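PDB 4FYF: SidF, inhibitor of growth family, member 3 from Legionella pneumophila subsp. pneumophila, which probably acts as a phosphatidylinositol phosphate phosphatase, removing phosphate from phosphoinositide lipids. Local coordinates for residues V225-D230 / N401-T406; T66-V71 / K126-S131. The protein carries 1 engineered substitution. All coordinates share one frame; numbering follows the deposited sequence.

Interaction 1 of 2, residues V225-D230 / N401-T406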
ATOM      1  N   VAL A 225      24.199  -6.578  -6.825  1.00 84.57           N
ATOM      2  CA  VAL A 225      23.069  -6.165  -7.662  1.00 80.00           C
ATOM      3  C   VAL A 225      21.753  -6.540  -6.964  1.00 83.29           C
ATOM      4  O   VAL A 225      20.797  -5.732  -6.914  1.00 78.19           O
ATOM      5  CB  VAL A 225      23.172  -6.701  -9.116  1.00 77.31           C
ATOM      6  CG1 VAL A 225      21.856  -6.520  -9.863  1.00 66.14           C
ATOM      7  CG2 VAL A 225      24.333  -6.014  -9.867  1.00 73.54           C
ATOM      8  N   ASN A 226      21.719  -7.750  -6.398  1.00 85.37           N
ATOM      9  CA  ASN A 226      20.527  -8.245  -5.692  1.00 79.32           C
ATOM     10  C   ASN A 226      20.522  -7.730  -4.260  1.00 73.48           C
ATOM     11  O   ASN A 226      21.366  -8.125  -3.458  1.00 66.64           O
ATOM     12  CB  ASN A 226      20.418  -9.783  -5.740  1.00 83.63           C
ATOM     13  CG  ASN A 226      20.436 -10.332  -7.163  1.00 85.16           C
ATOM     14  OD1 ASN A 226      21.517 -10.586  -7.729  1.00 78.34           O
ATOM     15  ND2 ASN A 226      19.241 -10.522  -7.750  1.00 74.51           N
ATOM     16  N   ARG A 227      19.557  -6.849  -3.970  1.00 71.28           N
ATOM     17  CA  ARG A 227      19.508  -6.072  -2.725  1.00 68.85           C
ATOM     18  C   ARG A 227      18.128  -6.183  -2.028  1.00 71.45           C
ATOM     19  O   ARG A 227      17.491  -5.180  -1.649  1.00 59.87           O
ATOM     20  CB  ARG A 227      19.964  -4.619  -2.981  1.00 67.01           C
ATOM     21  CG  ARG A 227      21.478  -4.476  -3.104  1.00 67.45           C
ATOM     22  CD  ARG A 227      21.965  -3.027  -3.049  1.00 73.71           C
ATOM     23  NE  ARG A 227      22.339  -2.526  -4.372  1.00 78.28           N
ATOM     24  CZ  ARG A 227      21.584  -1.740  -5.128  1.00 76.17           C
ATOM     25  NH1 ARG A 227      20.398  -1.313  -4.708  1.00 74.75           N
ATOM     26  NH2 ARG A 227      22.019  -1.379  -6.313  1.00 79.23           N
ATOM     27  N   ASP A 228      17.676  -7.435  -1.903  1.00 80.54           N
ATOM     28  CA  ASP A 228      16.572  -7.833  -1.027  1.00 90.54           C
ATOM     29  C   ASP A 228      16.810  -7.355   0.408  1.00 91.72           C
ATOM     30  O   ASP A 228      17.967  -7.216   0.852  1.00 88.14           O
ATOM     31  CB  ASP A 228      16.433  -9.370  -1.006  1.00 97.86           C
ATOM     32  CG  ASP A 228      15.360  -9.899  -1.968  1.00 95.93           C
ATOM     33  OD1 ASP A 228      14.709  -9.093  -2.665  1.00 84.07           O
ATOM     34  OD2 ASP A 228      15.174 -11.139  -2.023  1.00 99.66           O
ATOM     35  N   HIS A 229      15.704  -7.122   1.117  1.00 93.96           N
ATOM     36  CA  HIS A 229      15.695  -6.726   2.543  1.00100.47           C
ATOM     37  C   HIS A 229      16.426  -7.724   3.461  1.00108.75           C
ATOM     38  O   HIS A 229      16.134  -8.933   3.450  1.00118.07           O
ATOM     39  CB  HIS A 229      14.235  -6.450   2.980  1.00 90.27           C
ATOM     40  CG  HIS A 229      13.740  -5.037   2.678  1.00 84.04           C
ATOM     41  ND1 HIS A 229      14.153  -4.323   1.611  1.00 86.50           N
ATOM     42  CD2 HIS A 229      12.817  -4.229   3.343  1.00 83.37           C
ATOM     43  CE1 HIS A 229      13.550  -3.115   1.606  1.00 75.34           C
ATOM     44  NE2 HIS A 229      12.737  -3.054   2.663  1.00 75.11           N
ATOM     45  N   ASP A 230      17.392  -7.230   4.253  1.00120.14           N
ATOM     46  CA  ASP A 230      18.301  -8.080   5.077  1.00122.90           C
ATOM     47  C   ASP A 230      18.822  -7.367   6.357  1.00123.17           C
ATOM     48  O   ASP A 230      19.717  -6.506   6.287  1.00118.76           O
ATOM     49  CB  ASP A 230      19.475  -8.599   4.204  1.00119.19           C
ATOM     50  CG  ASP A 230      20.405  -9.559   4.943  1.00114.89           C
ATOM     51  OD1 ASP A 230      19.985 -10.698   5.247  1.00112.03           O
ATOM     52  OD2 ASP A 230      21.570  -9.181   5.190  1.00115.65           O
ATOM     53  N   ASN A 401      21.932 -10.223 -12.844  1.00 73.45           N
ATOM     54  CA  ASN A 401      23.134  -9.710 -12.193  1.00 74.21           C
ATOM     55  C   ASN A 401      23.621  -8.425 -12.785  1.00 72.29           C
ATOM     56  O   ASN A 401      24.814  -8.087 -12.685  1.00 68.11           O
ATOM     57  CB  ASN A 401      24.276 -10.726 -12.184  1.00 79.50           C
ATOM     58  CG  ASN A 401      25.258 -10.474 -11.045  1.00 81.62           C
ATOM     59  OD1 ASN A 401      24.850 -10.064  -9.942  1.00 73.96           O
ATOM     60  ND2 ASN A 401      26.556 -10.709 -11.300  1.00 78.82           N
ATOM     61  N   THR A 402      22.696  -7.712 -13.415  1.00 68.25           N
ATOM     62  CA  THR A 402      23.043  -6.444 -14.031  1.00 65.43           C
ATOM     63  C   THR A 402      22.125  -5.363 -13.513  1.00 64.18           C
ATOM     64  O   THR A 402      20.944  -5.603 -13.184  1.00 62.36           O
ATOM     65  CB  THR A 402      22.925  -6.478 -15.564  1.00 63.18           C
ATOM     66  OG1 THR A 402      21.636  -7.005 -15.910  1.00 59.10           O
ATOM     67  CG2 THR A 402      24.091  -7.306 -16.210  1.00 64.14           C
ATOM     68  N   GLU A 403      22.678  -4.161 -13.476  1.00 61.15           N
ATOM     69  CA  GLU A 403      21.908  -2.999 -13.142  1.00 60.28           C
ATOM     70  C   GLU A 403      22.528  -1.705 -13.715  1.00 58.34           C
ATOM     71  O   GLU A 403      23.645  -1.744 -14.259  1.00 59.22           O
ATOM     72  CB  GLU A 403      21.651  -3.006 -11.624  1.00 59.75           C
ATOM     73  CG  GLU A 403      22.124  -1.789 -10.892  1.00 66.00           C
ATOM     74  CD  GLU A 403      23.209  -2.094  -9.908  1.00 69.70           C
ATOM     75  OE1 GLU A 403      24.371  -2.232 -10.343  1.00 75.66           O
ATOM     76  OE2 GLU A 403      22.880  -2.174  -8.712  1.00 60.86           O
ATOM     77  N   VAL A 404      21.789  -0.590 -13.634  1.00 56.44           N
ATOM     78  CA  VAL A 404      22.265   0.723 -14.093  1.00 58.58           C
ATOM     79  C   VAL A 404      21.895   1.853 -13.133  1.00 59.27           C
ATOM     80  O   VAL A 404      20.955   1.728 -12.350  1.00 57.10           O
ATOM     81  CB  VAL A 404      21.718   1.067 -15.501  1.00 60.27           C
ATOM     82  CG1 VAL A 404      22.321   0.140 -16.550  1.00 61.57           C
ATOM     83  CG2 VAL A 404      20.199   0.980 -15.531  1.00 52.43           C
ATOM     84  N   GLU A 405      22.624   2.963 -13.208  1.00 61.57           N
ATOM     85  CA  GLU A 405      22.332   4.119 -12.378  1.00 64.49           C
ATOM     86  C   GLU A 405      21.739   5.242 -13.227  1.00 61.00           C
ATOM     87  O   GLU A 405      22.318   5.571 -14.219  1.00 56.14           O
ATOM     88  CB  GLU A 405      23.610   4.608 -11.692  1.00 73.47           C
ATOM     89  CG  GLU A 405      23.778   4.086 -10.275  1.00 87.64           C
ATOM     90  CD  GLU A 405      24.802   4.879  -9.466  1.00 97.63           C
ATOM     91  OE1 GLU A 405      24.418   5.497  -8.429  1.00 95.94           O
ATOM     92  OE2 GLU A 405      25.986   4.888  -9.876  1.00 97.23           O
ATOM     93  N   THR A 406      20.576   5.792 -12.843  1.00 56.05           N
ATOM     94  CA  THR A 406      20.012   6.998 -13.453  1.00 53.90           C
ATOM     95  C   THR A 406      19.543   7.957 -12.379  1.00 51.70           C
ATOM     96  O   THR A 406      19.182   7.549 -11.277  1.00 49.00           O
ATOM     97  CB  THR A 406      18.649   6.751 -14.098  1.00 55.51           C
ATOM     98  OG1 THR A 406      18.307   5.369 -14.054  1.00 59.12           O
ATOM     99  CG2 THR A 406      18.603   7.258 -15.444  1.00 51.49           C
TER
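Val225 packs against the backbone of Asn401 and Thr402 and the side chain of Glu403, and the valine is the more deeply packed part of the contact. With CG1 anti to the backbone N (chi1 168°), the isopropyl group divides its contacts: CG2 comes 3.5 Å from Asn401 O, while CG1 lies 3.6 Å from Thr402 O and 3.9 Å from Glu403 CB. The valine and glutamate side chains slide past each other in opposite directions, and the bend of the glutamate at chi2 carries its carboxylate on toward Arg227. There Glu403 OE2 meets Arg227 NH2 at 2.7 Å in a salt bridge. The oxygen sits at the edge of the guanidinium, near its plane, and the two flat groups are turned 25° against each other. Arg227 is held from several directions, since its NH1 also bonds to Tyr210 O and its NE weakly to Glu224 O; such a grip should fix the rotation of the guanidinium. Val225 O lies over one face of the guanidinium, offset toward its rim, and the carboxylate probably offsets the charge of this buried arginine. The solvent side is different. Asn226 and Asn401 are exposed and their side chains only approach each other, crossing at about a right angle. Thr402 faces away and bonds through OG1 to Thr398 OG1. The contact thus fastens the loop following helix 212-217 to the start of strand 403-416, with strand 391-397 alongside and Lys212 and Gln215 of that helix, together with Gln303 of helix 284-311, touching Arg227.

Interaction 2 of 2, residues T66-V71 / K126-S131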
ATOM      1  N   THR A  66     -14.258 -20.440   2.410  1.00 35.26           N
ATOM      2  CA  THR A  66     -12.935 -19.899   2.491  1.00 34.53           C
ATOM      3  C   THR A  66     -12.951 -18.494   3.135  1.00 32.53           C
ATOM      4  O   THR A  66     -14.002 -17.841   3.250  1.00 35.32           O
ATOM      5  CB  THR A  66     -12.275 -19.797   1.109  1.00 34.75           C
ATOM      6  OG1 THR A  66     -13.154 -19.114   0.217  1.00 37.56           O
ATOM      7  CG2 THR A  66     -11.940 -21.181   0.524  1.00 36.56           C
ATOM      8  N   GLY A  67     -11.783 -18.023   3.536  1.00 30.08           N
ATOM      9  CA  GLY A  67     -11.681 -16.713   4.216  1.00 31.82           C
ATOM     10  C   GLY A  67     -12.494 -16.550   5.531  1.00 30.37           C
ATOM     11  O   GLY A  67     -12.877 -15.435   5.958  1.00 32.83           O
ATOM     12  N   GLN A  68     -12.739 -17.641   6.200  1.00 30.52           N
ATOM     13  CA  GLN A  68     -13.562 -17.611   7.386  1.00 34.98           C
ATOM     14  C   GLN A  68     -12.624 -17.916   8.583  1.00 34.04           C
ATOM     15  O   GLN A  68     -11.897 -18.931   8.577  1.00 38.44           O
ATOM     16  CB  GLN A  68     -14.575 -18.736   7.235  1.00 37.32           C
ATOM     17  CG  GLN A  68     -16.063 -18.565   6.945  1.00 42.73           C
ATOM     18  CD  GLN A  68     -16.707 -17.197   6.766  1.00 43.28           C
ATOM     19  OE1 GLN A  68     -16.606 -16.310   7.607  1.00 46.58           O
ATOM     20  NE2 GLN A  68     -17.515 -17.096   5.751  1.00 44.91           N
ATOM     21  N   PRO A  69     -12.633 -17.080   9.631  1.00 32.38           N
ATOM     22  CA  PRO A  69     -11.735 -17.375  10.800  1.00 34.04           C
ATOM     23  C   PRO A  69     -12.020 -18.709  11.475  1.00 35.64           C
ATOM     24  O   PRO A  69     -13.176 -19.083  11.672  1.00 35.98           O
ATOM     25  CB  PRO A  69     -12.010 -16.244  11.774  1.00 32.12           C
ATOM     26  CG  PRO A  69     -12.771 -15.214  10.990  1.00 32.18           C
ATOM     27  CD  PRO A  69     -13.464 -15.893   9.843  1.00 31.88           C
ATOM     28  N   ASP A  70     -10.975 -19.465  11.765  1.00 37.25           N
ATOM     29  CA  ASP A  70     -11.134 -20.723  12.483  1.00 34.65           C
ATOM     30  C   ASP A  70     -10.079 -20.720  13.589  1.00 34.22           C
ATOM     31  O   ASP A  70      -8.885 -20.716  13.262  1.00 35.10           O
ATOM     32  CB  ASP A  70     -10.951 -21.908  11.521  1.00 36.29           C
ATOM     33  CG  ASP A  70     -10.868 -23.275  12.252  1.00 40.06           C
ATOM     34  OD1 ASP A  70     -10.353 -23.316  13.385  1.00 38.22           O
ATOM     35  OD2 ASP A  70     -11.287 -24.329  11.689  1.00 47.38           O
ATOM     36  N   VAL A  71     -10.499 -20.728  14.869  1.00 34.32           N
ATOM     37  CA  VAL A  71      -9.541 -20.537  16.006  1.00 37.24           C
ATOM     38  C   VAL A  71      -8.534 -21.631  16.221  1.00 35.93           C
ATOM     39  O   VAL A  71      -7.409 -21.352  16.641  1.00 32.47           O
ATOM     40  CB  VAL A  71     -10.124 -20.131  17.371  1.00 39.65           C
ATOM     41  CG1 VAL A  71     -10.496 -18.671  17.343  1.00 46.20           C
ATOM     42  CG2 VAL A  71     -11.284 -20.997  17.775  1.00 36.20           C
ATOM     43  N   LYS A 126     -15.393 -21.973  14.347  1.00 38.21           N
ATOM     44  CA  LYS A 126     -15.318 -21.179  13.140  1.00 37.00           C
ATOM     45  C   LYS A 126     -16.256 -20.051  13.201  1.00 35.36           C
ATOM     46  O   LYS A 126     -17.320 -20.182  13.752  1.00 39.72           O
ATOM     47  CB  LYS A 126     -15.552 -22.005  11.876  1.00 41.40           C
ATOM     48  CG  LYS A 126     -14.492 -23.099  11.683  1.00 48.06           C
ATOM     49  CD  LYS A 126     -14.506 -23.701  10.273  1.00 47.51           C
ATOM     50  CE  LYS A 126     -15.866 -24.319  10.025  1.00 56.52           C
ATOM     51  NZ  LYS A 126     -15.846 -25.579   9.212  1.00 68.25           N
ATOM     52  N   ALA A 127     -15.866 -18.925  12.633  1.00 30.92           N
ATOM     53  CA  ALA A 127     -16.724 -17.783  12.647  1.00 31.16           C
ATOM     54  C   ALA A 127     -17.471 -17.697  11.293  1.00 33.16           C
ATOM     55  O   ALA A 127     -17.060 -18.294  10.325  1.00 37.73           O
ATOM     56  CB  ALA A 127     -15.880 -16.546  12.872  1.00 27.36           C
ATOM     57  N   ASP A 128     -18.564 -16.952  11.230  1.00 34.92           N
ATOM     58  CA  ASP A 128     -19.079 -16.471   9.961  1.00 36.45           C
ATOM     59  C   ASP A 128     -19.007 -14.928   9.937  1.00 33.68           C
ATOM     60  O   ASP A 128     -19.660 -14.226  10.715  1.00 32.26           O
ATOM     61  CB  ASP A 128     -20.496 -17.019   9.718  1.00 38.56           C
ATOM     62  CG  ASP A 128     -21.158 -16.427   8.451  1.00 47.21           C
ATOM     63  OD1 ASP A 128     -20.429 -15.950   7.512  1.00 40.09           O
ATOM     64  OD2 ASP A 128     -22.436 -16.423   8.428  1.00 48.67           O
ATOM     65  N   LEU A 129     -18.142 -14.429   9.077  1.00 36.91           N
ATOM     66  CA  LEU A 129     -17.950 -12.988   8.818  1.00 36.85           C
ATOM     67  C   LEU A 129     -19.190 -12.228   8.378  1.00 36.91           C
ATOM     68  O   LEU A 129     -19.306 -11.023   8.655  1.00 34.52           O
ATOM     69  CB  LEU A 129     -16.909 -12.781   7.724  1.00 38.54           C
ATOM     70  CG  LEU A 129     -15.438 -12.986   8.108  1.00 36.67           C
ATOM     71  CD1 LEU A 129     -14.564 -12.405   7.011  1.00 32.25           C
ATOM     72  CD2 LEU A 129     -15.117 -12.389   9.458  1.00 31.69           C
ATOM     73  N   PHE A 130     -20.119 -12.929   7.725  1.00 36.35           N
ATOM     74  CA  PHE A 130     -21.171 -12.247   6.927  1.00 37.80           C
ATOM     75  C   PHE A 130     -22.535 -12.282   7.575  1.00 38.04           C
ATOM     76  O   PHE A 130     -23.532 -11.969   6.977  1.00 42.00           O
ATOM     77  CB  PHE A 130     -21.184 -12.836   5.528  1.00 35.40           C
ATOM     78  CG  PHE A 130     -19.823 -12.830   4.931  1.00 36.76           C
ATOM     79  CD1 PHE A 130     -19.103 -11.586   4.824  1.00 33.92           C
ATOM     80  CD2 PHE A 130     -19.188 -14.011   4.573  1.00 32.47           C
ATOM     81  CE1 PHE A 130     -17.795 -11.573   4.325  1.00 33.91           C
ATOM     82  CE2 PHE A 130     -17.879 -13.990   4.067  1.00 35.46           C
ATOM     83  CZ  PHE A 130     -17.184 -12.768   3.930  1.00 34.92           C
ATOM     84  N   SER A 131     -22.472 -12.606   8.841  1.00 37.06           N
ATOM     85  CA  SER A 131     -23.540 -12.714   9.789  1.00 41.19           C
ATOM     86  C   SER A 131     -23.321 -11.725  10.957  1.00 36.11           C
ATOM     87  O   SER A 131     -22.221 -11.279  11.156  1.00 35.58           O
ATOM     88  CB  SER A 131     -23.322 -14.105  10.431  1.00 40.40           C
ATOM     89  OG  SER A 131     -24.469 -14.722  10.219  1.00 38.98           O
TER
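Gln68 and Pro69 lend their oxygens to two backbone N-H groups of the facing segment. The side-chain oxygen OE1 of Gln68 accepts from Leu129 N at 2.8 Å, a nearly straight bond (177° at the hydrogen) whose donor stands 28° from the carbonyl plane. The glutamine chain, eclipsed at chi2 near 0°, curls back to place its amide there. The other half of that amide is not idle: NE2 donates to Pro64 O and rests obliquely beside Phe130, 3.6 Å from CE2. Pro69 O takes the N-H of Ala127 at 2.9 Å and also receives a CA-H...O contact from Lys126. This pairing accompanies a single beta bridge between Asp70 and Lys126. Apolar contacts accompany these bonds: Pro69 CG meets Ala127 CB at 3.9 Å and Pro69 CD lies equally far from Leu129 CD2. Phe733 of helix 733-737 packs on Pro69 and Leu129, and Phe141 of helix 136-163 on Ala127.

Two aspartates finish the bookkeeping. Asp128 OD1 accepts from Phe130 N at 3.0 Å, closing an Asx turn within the type I turn 128-131, while OD2 pairs with Arg63. Asp70 OD1 caps helix 71-92 through Gln73 N; its OD2 packs over the aliphatic CG of Lys126, whose NZ stays 5.3 Å from that oxygen. Leu129 N, Ala127 N and Phe130 N are thus met by a side-chain amide, a backbone carbonyl and a carboxylate, so this largely buried pair of loops needs no regular sheet.

Overall arrangement
Interaction 2 closes before interaction 1 opens along the chain, and the two lie well apart: about 42 Å between centres and about 28 Å between nearest atoms. A common thread is the six-stranded mixed sheet. Residues 66-71 lead from its strand 50-55 into helix 71-92, and residues 225-230 belong to the connection between its strands 199-206 and 247-254. From there the contacts diverge. Interaction 1 reaches the separate four-stranded sheet, at strand 403-416, whereas interaction 2 joins the loops at the two ends of the helix pair 71-92 and 98-119, part of the helical excursion between strands 50-55 and 184-189. They therefore illustrate how loops leaving one sheet can be tied locally to distinct parts of a large, helix-rich chain.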